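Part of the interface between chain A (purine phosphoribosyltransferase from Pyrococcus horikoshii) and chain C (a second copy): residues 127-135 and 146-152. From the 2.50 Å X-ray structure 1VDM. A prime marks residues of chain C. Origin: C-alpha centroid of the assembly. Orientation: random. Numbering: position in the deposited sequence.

Chain A 127-135: VVPDYYVFR
Chain C 146-152: EFPVIEK

The two stretches run antiparallel, largely extended but for Asp130 (-69/-31) and Val133 (-119/-43), with Val133 beside Val149′ (CA–CA 5.0 Å), Tyr132 beside Ile150′ (CA–CA 5.6 Å) and Tyr131 beside Glu151′ (CA–CA 5.1 Å); together they bury 579 Å². Glu146′ (-95/166) makes no contact. Phe147′ (-107/146, chi1 m, chi2 -31°) points its CA-to-CB bond toward chain A. Its buried ring suits the place by offering a face to the edge of Phe134 (-106/146; m, 95°) in an offset edge-to-face pair, centroids 5.9 Å apart, planes at 68°. Its CB lies 4.0 Å from CG1 of Val133 (chi1 t).

Pro148′ (-78/159), which has no amide hydrogen to donate, contributes its carbonyl: water 2 donates to Pro148′ O (2.8 Å) and Val133 O (2.9 Å), linking the two backbones. Val149′ (-116/144, chi1 t) sets CG2 4.3 Å from CG2 of buried Val133, compact branched side chains packing where the backbones run close.

Ile150′ (-105/119) has the largest covered area, 86 Å². Its N donates to Tyr132 O at 2.9 Å, nearly straight at 178°, whereas the return bond, Tyr132 N to Ile150′ O, is weak (3.4 Å, 140°). Water 1 lies 2.8 Å from Ile150′ O and 2.4 Å from Pro129 O. With chi1 m and chi2 p, the branched isoleucine covers the buried Tyr132 ring (-164/167; p, 80°), CB 3.9 Å from its centroid and CG2 3.4 Å from CZ.

Glu151′ (-114/-175) brings CA to 3.2 Å from Asp130 O in a CA-H...O contact; its long side chain (m, t, -71°) places OE2 at the edge of the buried Tyr131 ring (-136/131; m, 97°), 3.7 Å from CE2. Lys152′ (phi -103), extended (m, t, t, t), has the length to reach Val128 O (-78/125; t) with NZ, a weak 3.1 Å hydrogen bond. NZ also lies 4.0 Å from Asp130 OD2 (m, 81°), opposite charges beyond salt-bridge range.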

# COMPACT_ATOMS: atom_id res chain seq x y z
N VAL A 127 -0.08 -40.42 -32.67
CA VAL A 127 -1.25 -39.95 -31.94
C VAL A 127 -1.50 -38.50 -32.26
O VAL A 127 -0.93 -37.60 -31.64
CB VAL A 127 -1.07 -40.07 -30.42
CG1 VAL A 127 -2.34 -39.59 -29.72
CG2 VAL A 127 -0.77 -41.51 -30.03
N VAL A 128 -2.33 -38.26 -33.26
CA VAL A 128 -2.66 -36.90 -33.65
C VAL A 128 -3.68 -36.36 -32.65
O VAL A 128 -4.73 -36.96 -32.40
CB VAL A 128 -3.24 -36.87 -35.07
CG1 VAL A 128 -3.52 -35.44 -35.48
CG2 VAL A 128 -2.27 -37.54 -36.03
N PRO A 129 -3.38 -35.21 -32.04
CA PRO A 129 -4.29 -34.60 -31.07
C PRO A 129 -5.58 -34.15 -31.73
O PRO A 129 -5.57 -33.70 -32.88
CB PRO A 129 -3.49 -33.41 -30.53
CG PRO A 129 -2.06 -33.78 -30.80
CD PRO A 129 -2.13 -34.42 -32.14
N ASP A 130 -6.69 -34.27 -31.03
CA ASP A 130 -7.96 -33.82 -31.58
C ASP A 130 -7.89 -32.30 -31.65
O ASP A 130 -8.48 -31.68 -32.54
CB ASP A 130 -9.11 -34.26 -30.69
CG ASP A 130 -9.08 -35.75 -30.43
OD1 ASP A 130 -8.32 -36.19 -29.54
OD2 ASP A 130 -9.82 -36.49 -31.12
N TYR A 131 -7.15 -31.70 -30.71
CA TYR A 131 -6.97 -30.25 -30.67
C TYR A 131 -5.52 -29.90 -30.39
O TYR A 131 -4.91 -30.43 -29.46
CB TYR A 131 -7.83 -29.62 -29.57
CG TYR A 131 -9.25 -30.11 -29.48
CD1 TYR A 131 -9.60 -31.10 -28.57
CD2 TYR A 131 -10.24 -29.57 -30.29
CE1 TYR A 131 -10.91 -31.55 -28.48
CE2 TYR A 131 -11.55 -30.02 -30.21
CZ TYR A 131 -11.88 -31.01 -29.30
OH TYR A 131 -13.16 -31.47 -29.22
N TYR A 132 -4.95 -29.00 -31.19
CA TYR A 132 -3.57 -28.57 -30.98
C TYR A 132 -3.37 -27.28 -31.76
O TYR A 132 -4.19 -26.93 -32.59
CB TYR A 132 -2.58 -29.68 -31.39
CG TYR A 132 -2.36 -29.86 -32.87
CD1 TYR A 132 -1.52 -29.01 -33.57
CD2 TYR A 132 -3.00 -30.88 -33.58
CE1 TYR A 132 -1.30 -29.16 -34.93
CE2 TYR A 132 -2.79 -31.05 -34.95
CZ TYR A 132 -1.93 -30.18 -35.62
OH TYR A 132 -1.69 -30.33 -36.97
N VAL A 133 -2.27 -26.59 -31.51
CA VAL A 133 -2.02 -25.31 -32.16
C VAL A 133 -0.76 -25.20 -33.02
O VAL A 133 -0.80 -24.63 -34.11
CB VAL A 133 -1.96 -24.18 -31.10
CG1 VAL A 133 -1.67 -22.84 -31.75
CG2 VAL A 133 -3.26 -24.14 -30.34
N PHE A 134 0.35 -25.73 -32.54
CA PHE A 134 1.58 -25.62 -33.32
C PHE A 134 2.00 -26.92 -33.98
O PHE A 134 1.81 -28.00 -33.43
CB PHE A 134 2.73 -25.11 -32.46
CG PHE A 134 2.40 -23.88 -31.66
CD1 PHE A 134 1.96 -23.98 -30.35
CD2 PHE A 134 2.57 -22.61 -32.21
CE1 PHE A 134 1.71 -22.85 -29.59
CE2 PHE A 134 2.32 -21.47 -31.47
CZ PHE A 134 1.90 -21.59 -30.16
N ARG A 135 2.58 -26.80 -35.15
CA ARG A 135 3.05 -27.97 -35.88
C ARG A 135 4.49 -27.67 -36.24
O ARG A 135 4.80 -26.57 -36.71
CB ARG A 135 2.20 -28.18 -37.13
CG ARG A 135 2.41 -29.51 -37.83
CD ARG A 135 1.33 -29.72 -38.90
NE ARG A 135 1.61 -30.87 -39.76
CZ ARG A 135 2.65 -30.95 -40.59
NH1 ARG A 135 3.52 -29.95 -40.68
NH2 ARG A 135 2.81 -32.04 -41.34
N GLU C 146 -5.19 -13.63 -31.95
CA GLU C 146 -5.43 -14.95 -31.38
C GLU C 146 -4.94 -16.04 -32.36
O GLU C 146 -4.66 -15.76 -33.52
CB GLU C 146 -6.93 -15.14 -31.06
CG GLU C 146 -7.43 -14.36 -29.84
CD GLU C 146 -7.32 -12.84 -29.99
OE1 GLU C 146 -7.91 -12.28 -30.94
OE2 GLU C 146 -6.65 -12.20 -29.15
N PHE C 147 -4.83 -17.28 -31.86
CA PHE C 147 -4.34 -18.39 -32.68
C PHE C 147 -5.43 -19.37 -33.09
O PHE C 147 -6.36 -19.64 -32.34
CB PHE C 147 -3.26 -19.22 -31.95
CG PHE C 147 -2.07 -18.43 -31.49
CD1 PHE C 147 -1.64 -17.30 -32.18
CD2 PHE C 147 -1.36 -18.83 -30.37
CE1 PHE C 147 -0.51 -16.60 -31.76
CE2 PHE C 147 -0.24 -18.14 -29.94
CZ PHE C 147 0.18 -17.02 -30.64
N PRO C 148 -5.29 -19.92 -34.30
CA PRO C 148 -6.23 -20.89 -34.85
C PRO C 148 -5.94 -22.23 -34.19
O PRO C 148 -4.84 -22.44 -33.67
CB PRO C 148 -5.86 -20.93 -36.33
CG PRO C 148 -5.17 -19.62 -36.57
CD PRO C 148 -4.35 -19.47 -35.33
N VAL C 149 -6.91 -23.13 -34.20
CA VAL C 149 -6.74 -24.46 -33.64
C VAL C 149 -6.88 -25.44 -34.81
O VAL C 149 -7.65 -25.20 -35.73
CB VAL C 149 -7.82 -24.77 -32.58
CG1 VAL C 149 -7.93 -26.27 -32.36
CG2 VAL C 149 -7.49 -24.08 -31.28
N ILE C 150 -6.11 -26.52 -34.78
CA ILE C 150 -6.17 -27.54 -35.82
C ILE C 150 -6.92 -28.73 -35.25
O ILE C 150 -6.48 -29.32 -34.26
CB ILE C 150 -4.77 -28.00 -36.28
CG1 ILE C 150 -4.10 -26.92 -37.13
CG2 ILE C 150 -4.88 -29.28 -37.08
CD1 ILE C 150 -3.74 -25.68 -36.38
N GLU C 151 -8.05 -29.08 -35.86
CA GLU C 151 -8.86 -30.21 -35.41
C GLU C 151 -8.86 -31.29 -36.48
O GLU C 151 -8.16 -31.19 -37.48
CB GLU C 151 -10.30 -29.75 -35.15
CG GLU C 151 -10.46 -28.85 -33.93
CD GLU C 151 -11.70 -27.98 -33.99
OE1 GLU C 151 -11.72 -27.03 -34.80
OE2 GLU C 151 -12.66 -28.25 -33.22
N LYS C 152 -9.64 -32.35 -36.26
CA LYS C 152 -9.72 -33.43 -37.23
C LYS C 152 -11.02 -33.35 -38.06
O LYS C 152 -11.93 -32.59 -37.67
CB LYS C 152 -9.65 -34.78 -36.52
CG LYS C 152 -8.34 -35.07 -35.82
CD LYS C 152 -8.39 -36.44 -35.20
CE LYS C 152 -7.12 -36.79 -34.47
NZ LYS C 152 -7.25 -38.11 -33.79
O HOH W 1 -6.19 -32.07 -34.54
O HOH W 2 -2.43 -22.42 -35.16